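Local atomic coordinates of putative nucleoprotein (Infectious salmon anemia virus, PDB entry 4EWC), a protein that encapsidates the negative-strand viral RNA genome, forming the ribonucleoprotein that serves as template for transcription and replication. Residues T387-Y400 / F412-A426. Numbering follows the deposited sequence.
Sequences TKCFIPPISSLMMY and FMKNGEDACKICREA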
# COMPACT_ATOMS: atom_id res chain seq x y z
N THR A 387 -15.66 18.01 -9.55
CA THR A 387 -16.63 17.30 -10.34
C THR A 387 -15.89 16.45 -11.37
O THR A 387 -14.76 16.75 -11.70
CB THR A 387 -17.66 18.28 -11.00
OG1 THR A 387 -18.54 17.54 -11.85
CG2 THR A 387 -16.97 19.28 -11.84
N LYS A 388 -16.53 15.37 -11.84
CA LYS A 388 -15.94 14.38 -12.76
C LYS A 388 -16.95 13.27 -13.02
O LYS A 388 -17.94 13.13 -12.29
CB LYS A 388 -14.69 13.74 -12.15
CG LYS A 388 -15.02 12.84 -10.97
CD LYS A 388 -13.84 12.03 -10.51
CE LYS A 388 -12.80 12.88 -9.79
NZ LYS A 388 -11.54 12.12 -9.55
N CYS A 389 -16.69 12.46 -14.04
CA CYS A 389 -17.48 11.24 -14.30
C CYS A 389 -16.66 9.96 -14.26
O CYS A 389 -15.43 9.97 -14.40
CB CYS A 389 -18.22 11.33 -15.63
SG CYS A 389 -17.18 11.14 -17.06
N PHE A 390 -17.36 8.85 -14.09
CA PHE A 390 -16.74 7.54 -14.06
C PHE A 390 -17.16 6.74 -15.30
O PHE A 390 -18.24 6.14 -15.34
CB PHE A 390 -17.10 6.82 -12.77
CG PHE A 390 -16.69 7.58 -11.54
CD1 PHE A 390 -15.34 7.76 -11.23
CD2 PHE A 390 -17.64 8.17 -10.72
CE1 PHE A 390 -14.96 8.48 -10.11
CE2 PHE A 390 -17.26 8.90 -9.60
CZ PHE A 390 -15.92 9.05 -9.30
N ILE A 391 -16.32 6.76 -16.34
CA ILE A 391 -16.66 6.04 -17.54
C ILE A 391 -15.61 5.00 -17.85
O ILE A 391 -14.43 5.18 -17.52
CB ILE A 391 -16.85 6.95 -18.79
CG1 ILE A 391 -15.58 7.78 -19.06
CG2 ILE A 391 -18.12 7.77 -18.66
CD1 ILE A 391 -15.64 8.59 -20.36
N PRO A 392 -16.02 3.90 -18.51
CA PRO A 392 -15.09 2.86 -18.99
C PRO A 392 -14.20 3.44 -20.07
O PRO A 392 -14.46 4.55 -20.54
CB PRO A 392 -16.04 1.83 -19.61
CG PRO A 392 -17.24 2.64 -20.05
CD PRO A 392 -17.41 3.64 -18.96
N PRO A 393 -13.15 2.73 -20.45
CA PRO A 393 -12.34 3.13 -21.61
C PRO A 393 -13.19 3.43 -22.85
O PRO A 393 -14.19 2.75 -23.12
CB PRO A 393 -11.48 1.90 -21.88
CG PRO A 393 -11.28 1.32 -20.52
CD PRO A 393 -12.53 1.63 -19.70
N ILE A 394 -12.76 4.44 -23.59
CA ILE A 394 -13.44 4.93 -24.78
C ILE A 394 -13.80 3.81 -25.75
O ILE A 394 -14.97 3.63 -26.08
CB ILE A 394 -12.59 6.02 -25.48
CG1 ILE A 394 -12.46 7.23 -24.57
CG2 ILE A 394 -13.22 6.43 -26.81
CD1 ILE A 394 -13.80 7.81 -24.13
N SER A 395 -12.79 3.06 -26.17
CA SER A 395 -12.99 1.92 -27.08
C SER A 395 -14.02 0.94 -26.55
O SER A 395 -14.93 0.55 -27.27
CB SER A 395 -11.67 1.20 -27.35
OG SER A 395 -10.90 1.93 -28.28
N SER A 396 -13.86 0.57 -25.28
CA SER A 396 -14.82 -0.31 -24.62
C SER A 396 -16.22 0.24 -24.79
O SER A 396 -17.15 -0.48 -25.14
CB SER A 396 -14.48 -0.45 -23.13
OG SER A 396 -13.27 -1.18 -22.96
N LEU A 397 -16.36 1.54 -24.55
CA LEU A 397 -17.64 2.22 -24.62
C LEU A 397 -18.22 2.17 -26.05
O LEU A 397 -19.39 1.85 -26.23
CB LEU A 397 -17.47 3.66 -24.14
CG LEU A 397 -18.63 4.54 -23.67
CD1 LEU A 397 -19.68 3.76 -22.92
CD2 LEU A 397 -18.10 5.67 -22.78
N MSE A 398 -17.39 2.42 -27.05
CA MSE A 398 -17.82 2.34 -28.44
C MSE A 398 -18.24 0.94 -28.79
O MSE A 398 -19.28 0.77 -29.44
CB MSE A 398 -16.67 2.81 -29.33
CG MSE A 398 -16.64 4.33 -29.39
SE MSE A 398 -14.95 4.94 -30.19
CE MSE A 398 -15.61 5.38 -31.98
N MSE A 399 -17.46 -0.06 -28.39
CA MSE A 399 -17.79 -1.46 -28.66
C MSE A 399 -19.14 -1.84 -28.04
O MSE A 399 -19.96 -2.49 -28.67
CB MSE A 399 -16.72 -2.40 -28.10
CG MSE A 399 -15.50 -2.57 -28.96
SE MSE A 399 -14.18 -3.76 -28.08
CE MSE A 399 -15.32 -5.35 -27.86
N TYR A 400 -19.31 -1.46 -26.78
CA TYR A 400 -20.46 -1.86 -25.99
C TYR A 400 -21.73 -1.33 -26.66
O TYR A 400 -22.70 -2.07 -26.82
CB TYR A 400 -20.29 -1.37 -24.56
CG TYR A 400 -21.42 -1.68 -23.61
CD1 TYR A 400 -21.45 -2.88 -22.91
CD2 TYR A 400 -22.43 -0.76 -23.39
CE1 TYR A 400 -22.48 -3.16 -22.03
CE2 TYR A 400 -23.46 -1.03 -22.52
CZ TYR A 400 -23.49 -2.23 -21.85
OH TYR A 400 -24.53 -2.51 -20.98
N PHE A 412 -23.13 7.60 -14.66
CA PHE A 412 -21.67 7.61 -14.56
C PHE A 412 -21.17 8.65 -13.57
O PHE A 412 -19.97 8.83 -13.43
CB PHE A 412 -21.05 7.89 -15.93
CG PHE A 412 -21.40 6.86 -16.98
CD1 PHE A 412 -21.20 5.50 -16.75
CD2 PHE A 412 -21.92 7.26 -18.21
CE1 PHE A 412 -21.50 4.57 -17.73
CE2 PHE A 412 -22.22 6.34 -19.17
CZ PHE A 412 -22.01 4.99 -18.95
N MSE A 413 -22.11 9.35 -12.92
CA MSE A 413 -21.79 10.39 -11.95
C MSE A 413 -21.69 9.87 -10.52
O MSE A 413 -20.75 10.21 -9.81
CB MSE A 413 -22.83 11.52 -11.99
CG MSE A 413 -23.01 12.24 -13.32
SE MSE A 413 -21.46 13.19 -14.05
CE MSE A 413 -21.17 14.52 -12.66
N LYS A 414 -22.65 9.04 -10.10
CA LYS A 414 -22.73 8.59 -8.71
C LYS A 414 -21.56 7.68 -8.27
O LYS A 414 -21.11 7.77 -7.14
CB LYS A 414 -24.06 7.88 -8.41
CG LYS A 414 -24.22 6.51 -9.12
CD LYS A 414 -25.44 5.72 -8.62
CE LYS A 414 -25.90 4.67 -9.65
NZ LYS A 414 -24.97 3.49 -9.81
N ASN A 415 -21.10 6.82 -9.17
CA ASN A 415 -19.99 5.93 -8.91
C ASN A 415 -19.55 5.21 -10.18
O ASN A 415 -19.98 5.57 -11.28
CB ASN A 415 -20.30 4.94 -7.78
CG ASN A 415 -21.55 4.11 -8.05
OD1 ASN A 415 -21.75 3.58 -9.15
ND2 ASN A 415 -22.39 3.98 -7.03
N GLY A 416 -18.70 4.20 -10.05
CA GLY A 416 -18.18 3.50 -11.21
C GLY A 416 -18.85 2.19 -11.59
O GLY A 416 -18.31 1.45 -12.41
N GLU A 417 -20.01 1.91 -11.00
CA GLU A 417 -20.71 0.64 -11.25
C GLU A 417 -21.02 0.36 -12.72
O GLU A 417 -20.68 -0.69 -13.24
CB GLU A 417 -22.02 0.55 -10.45
CG GLU A 417 -22.75 -0.76 -10.65
CD GLU A 417 -23.94 -0.92 -9.72
OE1 GLU A 417 -25.07 -0.60 -10.14
OE2 GLU A 417 -23.75 -1.38 -8.58
N ASP A 418 -21.66 1.30 -13.39
CA ASP A 418 -21.99 1.12 -14.77
C ASP A 418 -20.73 1.08 -15.60
O ASP A 418 -20.64 0.31 -16.56
CB ASP A 418 -22.97 2.20 -15.25
CG ASP A 418 -24.29 2.15 -14.51
OD1 ASP A 418 -24.64 1.08 -13.96
OD2 ASP A 418 -24.98 3.19 -14.45
N ALA A 419 -19.75 1.89 -15.25
CA ALA A 419 -18.45 1.81 -15.94
C ALA A 419 -17.85 0.41 -15.81
O ALA A 419 -17.34 -0.12 -16.78
CB ALA A 419 -17.49 2.86 -15.45
N CYS A 420 -17.90 -0.19 -14.63
CA CYS A 420 -17.36 -1.54 -14.49
C CYS A 420 -18.18 -2.60 -15.28
O CYS A 420 -17.61 -3.55 -15.83
CB CYS A 420 -17.17 -1.94 -13.03
SG CYS A 420 -15.99 -0.89 -12.09
N LYS A 421 -19.49 -2.43 -15.34
CA LYS A 421 -20.35 -3.33 -16.10
C LYS A 421 -19.98 -3.33 -17.56
O LYS A 421 -19.97 -4.38 -18.20
CB LYS A 421 -21.81 -2.94 -15.99
CG LYS A 421 -22.48 -3.41 -14.71
CD LYS A 421 -23.90 -2.89 -14.67
CE LYS A 421 -24.53 -3.05 -13.30
NZ LYS A 421 -25.89 -2.42 -13.30
N ILE A 422 -19.66 -2.16 -18.10
CA ILE A 422 -19.22 -2.08 -19.49
C ILE A 422 -17.84 -2.72 -19.64
O ILE A 422 -17.58 -3.45 -20.61
CB ILE A 422 -19.23 -0.64 -20.00
CG1 ILE A 422 -20.67 -0.17 -20.18
CG2 ILE A 422 -18.47 -0.52 -21.33
CD1 ILE A 422 -20.79 1.28 -20.49
N CYS A 423 -16.97 -2.45 -18.66
CA CYS A 423 -15.63 -3.02 -18.64
C CYS A 423 -15.64 -4.53 -18.71
O CYS A 423 -14.98 -5.12 -19.56
CB CYS A 423 -14.87 -2.60 -17.38
SG CYS A 423 -14.21 -0.91 -17.38
N ARG A 424 -16.38 -5.17 -17.81
CA ARG A 424 -16.46 -6.62 -17.80
C ARG A 424 -17.03 -7.17 -19.12
O ARG A 424 -16.57 -8.20 -19.62
CB ARG A 424 -17.27 -7.12 -16.60
CG ARG A 424 -16.71 -6.69 -15.26
CD ARG A 424 -17.46 -7.32 -14.10
NE ARG A 424 -17.12 -6.63 -12.86
CZ ARG A 424 -17.81 -5.60 -12.37
NH1 ARG A 424 -18.88 -5.15 -13.00
NH2 ARG A 424 -17.42 -5.02 -11.23
N GLU A 425 -18.00 -6.45 -19.69
CA GLU A 425 -18.70 -6.91 -20.89
C GLU A 425 -17.89 -6.86 -22.18
O GLU A 425 -17.72 -7.88 -22.85
CB GLU A 425 -20.02 -6.15 -21.08
CG GLU A 425 -21.07 -6.88 -21.93
CD GLU A 425 -20.77 -6.90 -23.44
OE1 GLU A 425 -20.22 -5.89 -23.97
OE2 GLU A 425 -21.11 -7.91 -24.09
N ALA A 426 -17.39 -5.68 -22.54
CA ALA A 426 -16.65 -5.54 -23.79
C ALA A 426 -15.31 -6.28 -23.74
O ALA A 426 -14.82 -6.68 -22.68
CB ALA A 426 -16.45 -4.09 -24.16
O HOH W 1 -19.69 4.58 -13.86
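Ile422 and Tyr400 meet where helix 394-400 crosses helix 417-425 at 76°, their axes 9.3 Å apart. From its CB, which lies against the Pro392 ring, Ile422 sends out two branches. Ile422 CG2 rests 3.6 Å from Pro392 CG and also reaches the backbone O and CB of Ser396. Ile422 CG1 sits over the centre of the Tyr400 ring, 3.6 Å from the centroid and only 6° off the normal, a CH-pi contact. Beyond it, Ile422 CD1 ends 3.6 Å from Leu397 CD1. Tyr400 can lie across this branch because its CG is anti to the backbone N (chi1 179°), and the OE1 of Glu425 approaches the ring edge near CD1.

Farther along, Pro392 CD packs on Ala419 CB, and Cys423 SG touches both prolines. Ile391 CG2 covers one face of the Phe412 ring, offset toward its rim. The two loops are tied by the backbone bond from Phe390 N to Phe412 O, 2.7 Å long. A water at the edge of the Phe412 ring donates to Phe390 O and Asn415 O and accepts from Ala419 N, linking three backbone polar groups. The selenomethionine at Met413, bent at chi2 and chi3, turns back to bring Met413 CE within 3.5 Å of Lys388 O.

Helix 438-449 adds Met449 against Ala419 and Cys423, while helix 142-162 places Phe155 on Leu397. At the start of helix 417-425, Asn415 OD1 accepts from Glu417 N in an Asx turn. Thus two consecutive helices in the C-terminal part of the orthomyxovirus nucleoprotein cross steeply, their leading loops joined by a backbone hydrogen bond and a bridging water.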